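Local coordinates for protein vanadium-dependent haloperoxidase (Zobellia galactanivorans, PDB 4CIT) that binds vanadate and, as a vanadium-dependent haloperoxidase, probably uses peroxide to oxidise halide, with iodide as its substrate, at residues 133-136 with 137-140; 161-164 with 165-168; 242-245 with 246-250. One frame throughout, in Å; residues are numbered along the deposited sequence.

Interaction 1: residues 133-136 with 137-140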
loop_
_atom_site.group_PDB
_atom_site.type_symbol
_atom_site.label_atom_id
_atom_site.label_comp_id
_atom_site.label_asym_id
_atom_site.label_seq_id
_atom_site.Cartn_x
_atom_site.Cartn_y
_atom_site.Cartn_z
ATOM N N LEU A 133 -20.812 -3.719 7.949
ATOM C CA LEU A 133 -20.227 -5.002 7.589
ATOM C C LEU A 133 -20.066 -5.812 8.899
ATOM O O LEU A 133 -20.463 -6.983 8.978
ATOM C CB LEU A 133 -18.823 -4.829 7.028
ATOM C CG LEU A 133 -18.016 -6.143 6.865
ATOM C CD1 LEU A 133 -18.676 -7.012 5.837
ATOM C CD2 LEU A 133 -16.564 -5.875 6.489
ATOM N N ARG A 134 -19.488 -5.152 9.888
ATOM C CA ARG A 134 -19.264 -5.765 11.202
ATOM C C ARG A 134 -20.594 -6.297 11.784
ATOM O O ARG A 134 -20.686 -7.465 12.266
ATOM C CB ARG A 134 -18.741 -4.722 12.161
ATOM C CG ARG A 134 -18.531 -5.219 13.545
ATOM C CD ARG A 134 -18.291 -4.026 14.465
ATOM N NE ARG A 134 -19.529 -3.304 14.689
ATOM C CZ ARG A 134 -19.603 -2.112 15.292
ATOM N NH1 ARG A 134 -18.508 -1.472 15.760
ATOM N NH2 ARG A 134 -20.772 -1.489 15.384
ATOM N N ASP A 135 -21.628 -5.441 11.796
ATOM C CA ASP A 135 -22.889 -5.844 12.469
ATOM C C ASP A 135 -23.585 -7.052 11.797
ATOM O O ASP A 135 -24.226 -7.857 12.441
ATOM C CB ASP A 135 -23.811 -4.617 12.612
ATOM C CG ASP A 135 -23.259 -3.565 13.576
ATOM O OD1 ASP A 135 -22.357 -3.846 14.419
ATOM O OD2 ASP A 135 -23.840 -2.429 13.525
ATOM N N SER A 136 -23.369 -7.207 10.479
ATOM C CA SER A 136 -23.969 -8.252 9.770
ATOM C C SER A 136 -23.303 -9.568 10.068
ATOM O O SER A 136 -23.983 -10.578 10.173
ATOM C CB SER A 136 -23.995 -7.934 8.257
ATOM O OG SER A 136 -22.647 -8.167 7.816
ATOM N N LEU A 137 -22.001 -9.554 10.276
ATOM C CA LEU A 137 -21.240 -10.755 10.732
ATOM C C LEU A 137 -21.547 -11.060 12.179
ATOM O O LEU A 137 -21.822 -12.226 12.571
ATOM C CB LEU A 137 -19.749 -10.495 10.598
ATOM C CG LEU A 137 -19.279 -10.528 9.137
ATOM C CD1 LEU A 137 -17.811 -10.094 9.076
ATOM C CD2 LEU A 137 -19.416 -11.934 8.615
ATOM N N TYR A 138 -21.571 -10.029 12.985
ATOM C CA TYR A 138 -21.855 -10.241 14.381
ATOM C C TYR A 138 -23.248 -10.959 14.544
ATOM O O TYR A 138 -23.470 -11.807 15.421
ATOM C CB TYR A 138 -21.941 -8.902 15.152
ATOM C CG TYR A 138 -20.637 -8.275 15.559
ATOM C CD1 TYR A 138 -19.416 -8.708 15.057
ATOM C CD2 TYR A 138 -20.659 -7.192 16.427
ATOM C CE1 TYR A 138 -18.234 -8.140 15.550
ATOM C CE2 TYR A 138 -19.452 -6.538 16.838
ATOM C CZ TYR A 138 -18.270 -7.055 16.398
ATOM O OH TYR A 138 -17.089 -6.413 16.798
ATOM N N MET A 139 -24.199 -10.521 13.782
ATOM C CA MET A 139 -25.548 -11.070 13.962
ATOM C C MET A 139 -25.575 -12.564 13.717
ATOM O O MET A 139 -26.200 -13.337 14.479
ATOM C CB MET A 139 -26.572 -10.300 13.022
ATOM C CG MET A 139 -27.939 -10.828 13.156
ATOM S SD MET A 139 -29.049 -10.004 11.863
ATOM C CE MET A 139 -28.969 -8.445 12.571
ATOM N N VAL A 140 -24.819 -13.065 12.725
ATOM C CA VAL A 140 -24.820 -14.477 12.438
ATOM C C VAL A 140 -24.029 -15.187 13.526
ATOM O O VAL A 140 -24.408 -16.258 14.021
ATOM C CB VAL A 140 -24.150 -14.754 11.089
ATOM C CG1 VAL A 140 -23.916 -16.275 10.921
ATOM C CG2 VAL A 140 -25.077 -14.274 9.998
#
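Arg134 lays the aliphatic part of its side chain over one face of the Tyr138 ring, one helical turn further on. The touching atom is CG, a CH-pi donor whose distance to the centroid of the Tyr138 ring is 3.5 Å, 18° off the ring normal. Above the outer part of the ring, CD of Arg134 follows and lies 3.5 Å from Tyr138 OH. With CG of Arg134 anti to the backbone N and CG of Tyr138 anti to its carbonyl carbon, the two chains meet along the helix surface; the guanidinium and ring planes end up only 17° apart.

A bend at chi3 (73°) turns the arginine tip toward its neighbour Asp135. There NE of Arg134 bonds OD1 of Asp135 at 2.9 Å, and NH2 of Arg134 reaches the same OD1 at 3.0 Å. This is a side-on salt bridge to a single oxygen: the acceptor lies close to the guanidinium plane, whereas both nitrogens come from one face of the carboxylate. The pairing probably limits rotation of the guanidinium and helps keep the methylene groups over the ring.

Within the same turn, Ser136 folds OG back onto Leu133 O at 2.7 Å, so that this carbonyl accepts both the hydroxyl and Leu137 N. Tyr138 N completes the next rung with Arg134 O at 2.8 Å.

Arg134 and Leu137 also touch Met117 of helix 108-123, while the tyrosine meets Phe149 edge-to-face. The whole is an i to i+4 arginine-tyrosine pairing on the surface of alpha-helix 128-144, packed against helix 108-123.

Interaction 2: residues 161-164 with 165-168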
loop_
_atom_site.group_PDB
_atom_site.type_symbol
_atom_site.label_atom_id
_atom_site.label_comp_id
_atom_site.label_asym_id
_atom_site.label_seq_id
_atom_site.Cartn_x
_atom_site.Cartn_y
_atom_site.Cartn_z
ATOM N N ASP A 161 -7.552 -2.303 21.439
ATOM C CA ASP A 161 -7.262 -1.178 22.238
ATOM C C ASP A 161 -5.756 -1.058 22.429
ATOM O O ASP A 161 -5.241 0.059 22.502
ATOM C CB ASP A 161 -7.932 -1.167 23.641
ATOM C CG ASP A 161 -9.478 -0.950 23.566
ATOM O OD1 ASP A 161 -10.040 -0.341 22.559
ATOM O OD2 ASP A 161 -10.131 -1.427 24.518
ATOM N N HIS A 162 -5.068 -2.178 22.593
ATOM C CA HIS A 162 -3.643 -2.142 22.821
ATOM C C HIS A 162 -2.961 -1.584 21.586
ATOM O O HIS A 162 -2.050 -0.699 21.653
ATOM C CB HIS A 162 -3.110 -3.502 23.298
ATOM C CG HIS A 162 -1.610 -3.571 23.399
ATOM N ND1 HIS A 162 -0.952 -3.265 24.557
ATOM C CD2 HIS A 162 -0.653 -3.956 22.509
ATOM C CE1 HIS A 162 0.353 -3.399 24.383
ATOM N NE2 HIS A 162 0.561 -3.844 23.141
ATOM N N ILE A 163 -3.302 -2.182 20.456
ATOM C CA ILE A 163 -2.696 -1.777 19.212
ATOM C C ILE A 163 -3.057 -0.312 18.878
ATOM O O ILE A 163 -2.166 0.477 18.444
ATOM C CB ILE A 163 -3.094 -2.710 18.089
ATOM C CG1 ILE A 163 -2.606 -4.125 18.452
ATOM C CG2 ILE A 163 -2.613 -2.125 16.763
ATOM C CD1 ILE A 163 -1.116 -4.352 18.380
ATOM N N GLY A 164 -4.278 0.077 19.217
ATOM C CA GLY A 164 -4.718 1.496 19.066
ATOM C C GLY A 164 -3.861 2.510 19.851
ATOM O O GLY A 164 -3.528 3.567 19.350
ATOM N N GLU A 165 -3.456 2.157 21.062
ATOM C CA GLU A 165 -2.627 3.019 21.836
ATOM C C GLU A 165 -1.285 3.259 21.129
ATOM O O GLU A 165 -0.811 4.376 21.182
ATOM C CB GLU A 165 -2.352 2.495 23.241
ATOM C CG GLU A 165 -3.596 2.597 24.084
ATOM C CD GLU A 165 -3.417 1.971 25.488
ATOM O OE1 GLU A 165 -2.259 1.864 25.980
ATOM O OE2 GLU A 165 -4.464 1.616 26.096
ATOM N N TRP A 166 -0.705 2.196 20.569
ATOM C CA TRP A 166 0.575 2.255 19.860
ATOM C C TRP A 166 0.393 3.056 18.559
ATOM O O TRP A 166 1.269 3.923 18.263
ATOM C CB TRP A 166 1.019 0.841 19.544
ATOM C CG TRP A 166 2.147 0.702 18.597
ATOM C CD1 TRP A 166 3.434 1.112 18.766
ATOM C CD2 TRP A 166 2.104 -0.088 17.447
ATOM N NE1 TRP A 166 4.187 0.693 17.725
ATOM C CE2 TRP A 166 3.402 -0.056 16.881
ATOM C CE3 TRP A 166 1.067 -0.817 16.827
ATOM C CZ2 TRP A 166 3.726 -0.718 15.744
ATOM C CZ3 TRP A 166 1.392 -1.479 15.649
ATOM C CH2 TRP A 166 2.758 -1.477 15.170
ATOM N N MET A 167 -0.690 2.807 17.813
ATOM C CA MET A 167 -0.898 3.502 16.513
ATOM C C MET A 167 -1.062 5.007 16.744
ATOM O O MET A 167 -0.629 5.857 15.946
ATOM C CB MET A 167 -2.202 2.917 15.928
ATOM C CG MET A 167 -2.938 3.580 14.828
ATOM S SD MET A 167 -4.411 2.463 14.479
ATOM C CE MET A 167 -5.728 3.326 15.391
ATOM N N ASN A 168 -1.652 5.369 17.876
ATOM C CA ASN A 168 -1.853 6.749 18.203
ATOM C C ASN A 168 -0.607 7.504 18.687
ATOM O O ASN A 168 -0.717 8.699 19.000
ATOM C CB ASN A 168 -2.976 6.950 19.240
ATOM C CG ASN A 168 -4.380 6.697 18.644
ATOM O OD1 ASN A 168 -4.645 6.829 17.474
ATOM N ND2 ASN A 168 -5.265 6.296 19.483
#
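Glu165, first residue of 165-168, donates its backbone N to Asp161 O at 3.1 Å. Its chain runs back beside the helix, CG anti to its own carbonyl carbon (chi1 -72°), which places Glu165 CG 3.4 Å from Asp161 O. The two carboxylates do not meet; OD1 of Asp161 is instead paired with Arg122 in a salt bridge.

Trp166 comes next and makes the one apolar side-chain contact across the segments. Its indole lies alongside Ile163, both pointing the same way, and CE3 of Trp166 is 3.9 Å from CG2 of Ile163. The methyl group sits at the edge of the indole, in its plane, and so covers neither face. The backbone bond from Trp166 N to His162 O is weak at 3.4 Å. On the side chain, NE1 is held by Asn92 O, and the ring system receives Arg210 as a cation-pi partner and Tyr68 edge-to-face.

Met167 restores a short rung, its N 2.8 Å from Ile163 O. Its CB rests 3.5 Å from that same oxygen, and the chain goes on to touch Tyr68 and Leu123.

At Asn168 the helix gives way to loop, yet the backbone N still bonds Gly164 O at 3.0 Å. The amide nitrogen ND2 lies 3.2 Å from the same carbonyl oxygen, but the angle is too poor for a bond.

Such an arrangement is that of the C-terminal turn of an amphipathic helix, here 146-167, whose Ile163, Trp166 and Met167 face helices 59-80 and 108-123 in an all-helical bundle.

Interaction 3: residues 242-245 with 246-250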
loop_
_atom_site.group_PDB
_atom_site.type_symbol
_atom_site.label_atom_id
_atom_site.label_comp_id
_atom_site.label_asym_id
_atom_site.label_seq_id
_atom_site.Cartn_x
_atom_site.Cartn_y
_atom_site.Cartn_z
ATOM N N GLU A 242 12.847 11.963 -23.624
ATOM C CA GLU A 242 12.272 10.638 -23.615
ATOM C C GLU A 242 10.754 10.630 -23.268
ATOM O O GLU A 242 10.030 10.069 -23.938
ATOM C CB GLU A 242 13.096 9.721 -22.679
ATOM C CG GLU A 242 12.479 8.336 -22.704
ATOM C CD GLU A 242 13.026 7.298 -21.729
ATOM O OE1 GLU A 242 13.757 7.644 -20.784
ATOM O OE2 GLU A 242 12.648 6.081 -21.906
ATOM N N VAL A 243 10.335 11.275 -22.184
ATOM C CA VAL A 243 8.956 11.460 -21.804
ATOM C C VAL A 243 8.147 12.007 -22.945
ATOM O O VAL A 243 7.071 11.504 -23.293
ATOM C CB VAL A 243 8.803 12.289 -20.509
ATOM C CG1 VAL A 243 7.301 12.422 -20.189
ATOM C CG2 VAL A 243 9.481 11.537 -19.369
ATOM N N TYR A 244 8.682 13.068 -23.520
ATOM C CA TYR A 244 8.016 13.813 -24.615
ATOM C C TYR A 244 7.807 12.894 -25.801
ATOM O O TYR A 244 6.676 12.747 -26.323
ATOM C CB TYR A 244 8.900 14.986 -24.968
ATOM C CG TYR A 244 8.347 15.822 -26.096
ATOM C CD1 TYR A 244 7.334 16.693 -25.883
ATOM C CD2 TYR A 244 8.889 15.734 -27.351
ATOM C CE1 TYR A 244 6.810 17.508 -26.903
ATOM C CE2 TYR A 244 8.404 16.564 -28.376
ATOM C CZ TYR A 244 7.325 17.403 -28.137
ATOM O OH TYR A 244 6.808 18.237 -29.120
ATOM N N ASP A 245 8.863 12.231 -26.202
ATOM C CA ASP A 245 8.922 11.344 -27.378
ATOM C C ASP A 245 8.055 10.061 -27.239
ATOM O O ASP A 245 7.332 9.646 -28.155
ATOM C CB ASP A 245 10.363 10.895 -27.762
ATOM C CG ASP A 245 11.216 12.040 -28.321
ATOM O OD1 ASP A 245 10.650 13.102 -28.724
ATOM O OD2 ASP A 245 12.452 11.905 -28.371
ATOM N N VAL A 246 8.133 9.406 -26.080
ATOM C CA VAL A 246 7.244 8.302 -25.803
ATOM C C VAL A 246 5.788 8.662 -25.992
ATOM O O VAL A 246 5.002 7.873 -26.526
ATOM C CB VAL A 246 7.517 7.712 -24.376
ATOM C CG1 VAL A 246 6.428 6.729 -23.910
ATOM C CG2 VAL A 246 8.824 7.055 -24.360
ATOM N N ARG A 247 5.334 9.797 -25.426
ATOM C CA ARG A 247 3.950 10.197 -25.515
ATOM C C ARG A 247 3.603 10.401 -26.972
ATOM O O ARG A 247 2.537 9.911 -27.437
ATOM C CB ARG A 247 3.733 11.496 -24.695
ATOM C CG ARG A 247 2.285 11.822 -24.538
ATOM C CD ARG A 247 1.664 12.497 -25.721
ATOM N NE ARG A 247 0.215 12.462 -25.352
ATOM C CZ ARG A 247 -0.666 11.508 -25.629
ATOM N NH1 ARG A 247 -0.373 10.466 -26.393
ATOM N NH2 ARG A 247 -1.892 11.641 -25.202
ATOM N N ASN A 248 4.505 11.019 -27.705
ATOM C CA ASN A 248 4.218 11.267 -29.164
ATOM C C ASN A 248 4.162 9.992 -29.995
ATOM O O ASN A 248 3.312 9.907 -30.907
ATOM C CB ASN A 248 5.191 12.283 -29.767
ATOM C CG ASN A 248 5.014 13.698 -29.180
ATOM O OD1 ASN A 248 3.972 14.007 -28.602
ATOM N ND2 ASN A 248 6.068 14.486 -29.195
ATOM N N LYS A 249 4.991 8.979 -29.689
ATOM C CA LYS A 249 4.857 7.628 -30.281
ATOM C C LYS A 249 3.548 6.954 -29.959
ATOM O O LYS A 249 2.902 6.357 -30.847
ATOM C CB LYS A 249 6.016 6.777 -29.833
ATOM C CG LYS A 249 7.322 7.224 -30.452
ATOM C CD LYS A 249 8.457 6.319 -30.001
ATOM C CE LYS A 249 9.783 6.788 -30.578
ATOM N NZ LYS A 249 10.911 5.912 -30.118
ATOM N N ILE A 250 3.058 7.091 -28.709
ATOM C CA ILE A 250 1.780 6.624 -28.360
ATOM C C ILE A 250 0.661 7.276 -29.168
ATOM O O ILE A 250 -0.229 6.583 -29.663
ATOM C CB ILE A 250 1.575 6.726 -26.815
ATOM C CG1 ILE A 250 2.541 5.761 -26.176
ATOM C CG2 ILE A 250 0.181 6.391 -26.455
ATOM C CD1 ILE A 250 2.606 5.921 -24.655
HETATM O O HOH W 1 8.443 13.325 -30.417
#
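Asn248 brings its amide nitrogen over one face of the Tyr244 ring. ND2 of Asn248 stands 3.2 Å from CE2 of Tyr244, toward the rim, and the amide plane is turned 80° from the ring. Tyr244 CG is anti to the backbone N (chi1 179°), whereas Asn248 CG is anti to its carbonyl carbon, and these two choices let the side chains cross one turn apart.

A water links this amide to Asp245 and probably helps hold its orientation. It accepts from ND2 of Asn248 at 2.9 Å and donates to OD1 of Asp245 at 2.8 Å, bridging two side chains that do not themselves bond. The other oxygen of Asp245 is salt-bridged to Lys241, so both carboxylate oxygens have a partner.

Beneath lie the backbone rungs. Val246 N reaches Glu242 O at 2.9 Å, nearly straight at 173°, and Lys249 N takes Asp245 O at 2.9 Å.

Further out, Tyr244 OH is bonded to Asp349, and Trp352 stacks on the tyrosine ring while its NE1 bonds Tyr244 O. Arg247 NE holds Lys353 O, and Glu242 is salt-bridged to Arg426. The side chain of Val243, about 12 Å from a bound vanadate, packs on Met419.

This is an i to i+4 amide-aromatic pairing, water-bridged to an aspartate, on the flank of helix 235-253 that meets the Trp352 loop, near the chain surface, at the vanadate-bearing end of this helical haloperoxidase fold.

All three contacts are local ones between neighbouring turns of one helix, and they differ in their surroundings. Interactions 1 and 3 are surface contacts, and each sets a polar or charged chain against a tyrosine, one through methylene groups beside a salt bridge, the other through an amide bridged by water to an aspartate. Interaction 2 is partly buried and its side-chain contact is apolar; in it and in interaction 3, polar side chains also bond residues outside the segments. Helices 128-144 and 146-167 follow one another and both pack against helix 108-123; the centres of interactions 1 and 2 are about 24 Å apart. Interaction 3 lies across the chain's centre, its centre about 51 and 48 Å from those of interactions 1 and 2.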